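PDB 1ZXU: protein LURP-one-related 15 from Arabidopsis thaliana, which is of unknown molecular function but might be related to the phospholipid scramblases and tubby-like membrane-tethered transcription factors. Local coordinates for residues G25-D29 and L115-V119; P87-R92 and V104-T110. The contacts are given in a common frame with arbitrary orientation. Residues are numbered along the deposited sequence.

Contact 1: residues G25-D29 and L115-V119; sequences GVVVD and LLYTV
Residues G25-D29 form an irregular loop ahead of the first barrel strand, and they meet the strand L115-V119 mainly through side chains, with no hydrogen bond between the two. The backbones stay apart: the nearest CA atoms, those of V28 and L116, are 6.9 Å from each other. V27 (-133/-48) and V28 (-94/-52) bend the chain, so that both, with chi1 t, offer methyls to the strand although their CA-to-CB bonds run sideways to it. Across the gap the CA-to-CB bonds of L116 (rotamer mt) and Y117 (chi1 p) both point toward the loop. This is possible because they form a classic beta bulge opposite V104, with L116 at -98/-45 and Y117 back in extended form. The apolar packing is small: V27 CG1 lies 3.4 Å from Y117 CE2, V28 CG2 approaches the edge of the same ring, 4.2 Å from Y117 CE2, and V28 CG2 is also 4.2 Å from L116 CD1. V27 O rests 3.7 Å from L116 CD2. Polar groups find partners outside the pair. D196 OD2 accepts hydrogen bonds from the backbone N atoms of V27, V28 and D29, and Y117 OH is hydrogen-bonded to S202 OG on helix 197-211, while F199 stacks edge-to-face with Y117. The N-terminal segment thus packs between barrel wall and central helix, fitting the tubby-like fold, a closed antiparallel beta barrel threaded by a C-terminal helix.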
loop_
_atom_site.group_PDB
_atom_site.type_symbol
_atom_site.label_atom_id
_atom_site.label_comp_id
_atom_site.label_asym_id
_atom_site.label_seq_id
_atom_site.Cartn_x
_atom_site.Cartn_y
_atom_site.Cartn_z
ATOM N N GLY A 25 3.990 12.385 6.580
ATOM C CA GLY A 25 4.365 11.130 5.921
ATOM C C GLY A 25 3.883 9.869 6.647
ATOM O O GLY A 25 3.952 8.771 6.092
ATOM N N VAL A 26 3.426 10.023 7.878
ATOM C CA VAL A 26 3.090 8.881 8.741
ATOM C C VAL A 26 1.594 8.602 8.621
ATOM O O VAL A 26 0.764 9.518 8.742
ATOM C CB VAL A 26 3.528 9.113 10.201
ATOM C CG1 VAL A 26 3.290 10.551 10.631
ATOM C CG2 VAL A 26 2.851 8.127 11.171
ATOM N N VAL A 27 1.247 7.336 8.370
ATOM C CA VAL A 27 -0.145 6.974 8.125
ATOM C C VAL A 27 -0.518 5.735 8.962
ATOM O O VAL A 27 -1.545 5.732 9.684
ATOM C CB VAL A 27 -0.426 6.720 6.627
ATOM C CG1 VAL A 27 -1.826 6.246 6.455
ATOM C CG2 VAL A 27 -0.277 8.029 5.823
ATOM N N VAL A 28 0.336 4.738 8.892
ATOM C CA VAL A 28 0.085 3.468 9.575
ATOM C C VAL A 28 0.751 3.489 10.937
ATOM O O VAL A 28 0.084 3.238 11.982
ATOM C CB VAL A 28 0.562 2.234 8.700
ATOM C CG1 VAL A 28 0.559 0.898 9.542
ATOM C CG2 VAL A 28 -0.258 2.123 7.404
ATOM N N ASP A 29 2.036 3.815 10.926
ATOM C CA ASP A 29 2.884 3.808 12.142
ATOM C C ASP A 29 4.201 4.514 11.827
ATOM O O ASP A 29 4.857 4.211 10.824
ATOM C CB ASP A 29 3.171 2.360 12.576
ATOM C CG ASP A 29 3.837 2.255 14.009
ATOM O OD1 ASP A 29 4.812 2.973 14.328
ATOM O OD2 ASP A 29 3.393 1.380 14.795
ATOM N N LEU A 115 -10.131 2.101 11.630
ATOM C CA LEU A 115 -9.991 2.573 10.247
ATOM C C LEU A 115 -8.813 3.587 10.100
ATOM O O LEU A 115 -8.760 4.675 10.835
ATOM C CB LEU A 115 -11.346 3.201 9.853
ATOM C CG LEU A 115 -11.357 3.733 8.431
ATOM C CD1 LEU A 115 -11.209 2.698 7.382
ATOM C CD2 LEU A 115 -12.589 4.744 8.208
ATOM N N LEU A 116 -7.927 3.292 9.184
ATOM C CA LEU A 116 -6.795 4.167 8.914
ATOM C C LEU A 116 -7.079 5.073 7.704
ATOM O O LEU A 116 -6.756 6.275 7.732
ATOM C CB LEU A 116 -5.521 3.386 8.672
ATOM C CG LEU A 116 -4.936 2.733 9.918
ATOM C CD1 LEU A 116 -3.860 1.724 9.524
ATOM C CD2 LEU A 116 -4.427 3.769 10.882
ATOM N N TYR A 117 -7.616 4.482 6.645
ATOM C CA TYR A 117 -7.961 5.320 5.436
ATOM C C TYR A 117 -8.843 4.520 4.513
ATOM O O TYR A 117 -8.969 3.284 4.630
ATOM C CB TYR A 117 -6.722 5.758 4.656
ATOM C CG TYR A 117 -5.656 4.714 4.504
ATOM C CD1 TYR A 117 -5.516 3.978 3.342
ATOM C CD2 TYR A 117 -4.713 4.545 5.548
ATOM C CE1 TYR A 117 -4.442 2.978 3.241
ATOM C CE2 TYR A 117 -3.692 3.592 5.448
ATOM C CZ TYR A 117 -3.584 2.814 4.292
ATOM O OH TYR A 117 -2.530 1.879 4.206
ATOM N N THR A 118 -9.505 5.263 3.613
ATOM C CA THR A 118 -10.362 4.666 2.575
ATOM C C THR A 118 -9.761 5.057 1.243
ATOM O O THR A 118 -9.221 6.158 1.083
ATOM C CB THR A 118 -11.767 5.276 2.684
ATOM O OG1 THR A 118 -12.320 4.991 4.008
ATOM C CG2 THR A 118 -12.668 4.734 1.583
ATOM N N VAL A 119 -9.832 4.141 0.283
ATOM C CA VAL A 119 -9.240 4.363 -1.039
ATOM C C VAL A 119 -10.384 4.196 -2.026
ATOM O O VAL A 119 -11.126 3.221 -1.947
ATOM C CB VAL A 119 -8.151 3.338 -1.331
ATOM C CG1 VAL A 119 -7.576 3.601 -2.708
ATOM C CG2 VAL A 119 -7.034 3.441 -0.256
#

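Contact 2: residues P87-R92 and V104-T110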
loop_
_atom_site.group_PDB
_atom_site.type_symbol
_atom_site.label_atom_id
_atom_site.label_comp_id
_atom_site.label_asym_id
_atom_site.label_seq_id
_atom_site.Cartn_x
_atom_site.Cartn_y
_atom_site.Cartn_z
ATOM N N PRO A 87 0.035 -9.096 11.876
ATOM C CA PRO A 87 -0.697 -8.204 10.953
ATOM C C PRO A 87 -0.328 -6.762 11.133
ATOM O O PRO A 87 -0.318 -6.254 12.272
ATOM C CB PRO A 87 -2.165 -8.414 11.336
ATOM C CG PRO A 87 -2.177 -9.883 11.905
ATOM C CD PRO A 87 -0.892 -9.930 12.681
ATOM N N VAL A 88 -0.071 -6.069 10.007
ATOM C CA VAL A 88 0.259 -4.676 10.046
ATOM C C VAL A 88 -1.007 -3.854 9.687
ATOM O O VAL A 88 -1.373 -2.883 10.385
ATOM C CB VAL A 88 1.380 -4.383 9.036
ATOM C CG1 VAL A 88 1.655 -2.860 8.913
ATOM C CG2 VAL A 88 2.665 -5.228 9.448
ATOM N N VAL A 89 -1.571 -4.207 8.527
ATOM C CA VAL A 89 -2.892 -3.659 8.166
ATOM C C VAL A 89 -3.762 -4.742 7.516
ATOM O O VAL A 89 -3.256 -5.742 6.990
ATOM C CB VAL A 89 -2.846 -2.444 7.181
ATOM C CG1 VAL A 89 -2.149 -1.200 7.851
ATOM C CG2 VAL A 89 -2.175 -2.828 5.881
ATOM N N THR A 90 -5.069 -4.494 7.556
ATOM C CA THR A 90 -6.069 -5.347 6.837
ATOM C C THR A 90 -6.779 -4.459 5.823
ATOM O O THR A 90 -7.170 -3.346 6.169
ATOM C CB THR A 90 -7.091 -5.935 7.840
ATOM O OG1 THR A 90 -6.382 -6.821 8.723
ATOM C CG2 THR A 90 -8.119 -6.767 7.075
ATOM N N LEU A 91 -6.850 -4.936 4.587
ATOM C CA LEU A 91 -7.608 -4.190 3.513
ATOM C C LEU A 91 -8.903 -4.946 3.293
ATOM O O LEU A 91 -8.880 -6.195 3.171
ATOM C CB LEU A 91 -6.794 -4.279 2.227
ATOM C CG LEU A 91 -5.538 -3.441 2.241
ATOM C CD1 LEU A 91 -4.397 -4.106 2.955
ATOM C CD2 LEU A 91 -5.134 -3.230 0.791
ATOM N N ARG A 92 -10.007 -4.220 3.213
ATOM C CA ARG A 92 -11.303 -4.863 2.948
ATOM C C ARG A 92 -11.938 -4.141 1.781
ATOM O O ARG A 92 -12.015 -2.919 1.766
ATOM C CB ARG A 92 -12.228 -4.835 4.177
ATOM C CG ARG A 92 -13.445 -5.750 4.028
ATOM C CD ARG A 92 -14.363 -5.695 5.261
ATOM N NE ARG A 92 -14.870 -4.339 5.487
ATOM C CZ ARG A 92 -15.557 -3.961 6.564
ATOM N NH1 ARG A 92 -15.826 -4.831 7.534
ATOM N NH2 ARG A 92 -15.973 -2.706 6.675
ATOM N N VAL A 104 -8.903 0.395 4.915
ATOM C CA VAL A 104 -7.674 -0.220 5.384
ATOM C C VAL A 104 -7.681 0.109 6.871
ATOM O O VAL A 104 -7.859 1.286 7.270
ATOM C CB VAL A 104 -6.444 0.432 4.732
ATOM C CG1 VAL A 104 -5.166 -0.237 5.249
ATOM C CG2 VAL A 104 -6.443 0.223 3.224
ATOM N N PHE A 105 -7.461 -0.959 7.645
ATOM C CA PHE A 105 -7.586 -0.931 9.118
ATOM C C PHE A 105 -6.269 -1.280 9.747
ATOM O O PHE A 105 -5.474 -2.018 9.169
ATOM C CB PHE A 105 -8.570 -2.018 9.556
ATOM C CG PHE A 105 -9.954 -1.819 8.970
ATOM C CD1 PHE A 105 -10.872 -1.046 9.668
ATOM C CD2 PHE A 105 -10.285 -2.324 7.722
ATOM C CE1 PHE A 105 -12.149 -0.774 9.172
ATOM C CE2 PHE A 105 -11.608 -2.052 7.188
ATOM C CZ PHE A 105 -12.528 -1.277 7.950
ATOM N N ARG A 106 -6.055 -0.764 10.934
ATOM C CA ARG A 106 -4.902 -1.166 11.773
ATOM C C ARG A 106 -4.903 -2.648 12.099
ATOM O O ARG A 106 -5.914 -3.202 12.533
ATOM C CB ARG A 106 -4.995 -0.484 13.141
ATOM C CG ARG A 106 -5.159 0.979 13.131
ATOM C CD ARG A 106 -5.337 1.553 14.605
ATOM N NE ARG A 106 -5.446 3.009 14.507
ATOM C CZ ARG A 106 -4.401 3.834 14.465
ATOM N NH1 ARG A 106 -3.169 3.332 14.580
ATOM N NH2 ARG A 106 -4.594 5.159 14.315
ATOM N N GLY A 107 -3.746 -3.280 11.921
ATOM C CA GLY A 107 -3.535 -4.660 12.387
ATOM C C GLY A 107 -4.440 -5.660 11.735
ATOM O O GLY A 107 -4.651 -5.585 10.489
ATOM N N GLY A 108 -4.950 -6.611 12.521
ATOM C CA GLY A 108 -5.827 -7.622 12.004
ATOM C C GLY A 108 -7.294 -7.300 12.181
ATOM O O GLY A 108 -8.119 -8.186 12.253
ATOM N N SER A 109 -7.646 -6.036 12.207
ATOM C CA SER A 109 -9.003 -5.626 12.521
ATOM C C SER A 109 -9.802 -5.263 11.272
ATOM O O SER A 109 -9.208 -4.883 10.263
ATOM C CB SER A 109 -8.899 -4.397 13.412
ATOM O OG SER A 109 -10.163 -3.955 13.856
ATOM N N THR A 110 -11.140 -5.353 11.343
ATOM C CA THR A 110 -12.006 -4.642 10.391
ATOM C C THR A 110 -13.037 -3.771 11.159
ATOM O O THR A 110 -14.100 -3.365 10.605
ATOM C CB THR A 110 -12.682 -5.616 9.393
ATOM O OG1 THR A 110 -13.385 -6.659 10.125
ATOM C CG2 THR A 110 -11.613 -6.243 8.452
HETATM O O HOH W 1 -7.409 -9.331 9.165
HETATM O O HOH W 2 -16.015 -1.865 9.520
#
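Two backbone hydrogen bonds join T90 and F105, T90 N to F105 O at 3.0 Å and F105 N to T90 O at 2.8 Å, making them the hydrogen-bonded pair of an antiparallel match. Farther along, G107 N donates to V88 O (2.9 Å), and the hydroxyl T90 OG1 donates to G107 O (2.8 Å), tying the side chain to the turn that follows the strand. Water 1 donates to T90 OG1 at 2.7 Å and weakly to G108 O at 3.4 Å; water 2 links R92 NH2 (3.0 Å) with T110 O (2.7 Å). Close CA-H...O contacts, such as V104 CA to T90 O at 3.3 Å, line the same seam. The segments belong to a beta hairpin of the tubby-like barrel, their strand axes 4.6 Å apart at 150°. After R106 the chain reverses in a type II' turn, R106 to S109, where G107 takes a positive phi of 62° that favours glycine. On the other strand V88 and V89 form a classic bulge opposite L80. Toward the barrel interior V104 CG1 packs on V89 CB (3.7 Å) and V104 CG2 on L91 CG (3.9 Å), with L91 reaching V205 and I206 of helix 197-211. On the opposite face T90 CG2 touches T110 CG2 (3.8 Å), and F105 CZ sits over one face of the R92 guanidinium, 3.9 Å from R92 NH2.

Both contacts, each partly buried, engage one stretch of barrel wall, where strands 87-92, 101-106 and 115-120 lie side by side. V104 is the shared piece: it pairs with L91 in contact 2, while its backbone hydrogen-bonds to L116 and Y117 of contact 1, with L116 N to V104 O at 2.8 Å and V104 N to Y117 O at 2.9 Å. Contact 1 is an inward, mostly apolar meeting of wall and N-terminal segment beside the central helix, without hydrogen bonds across it. Contact 2 lies within the wall and is held by main-chain hydrogen bonds, with a valine-leucine face toward the helix and another bearing T90, F105, R92, T110 and two waters. V28 also touches V88 and V89, joining the two.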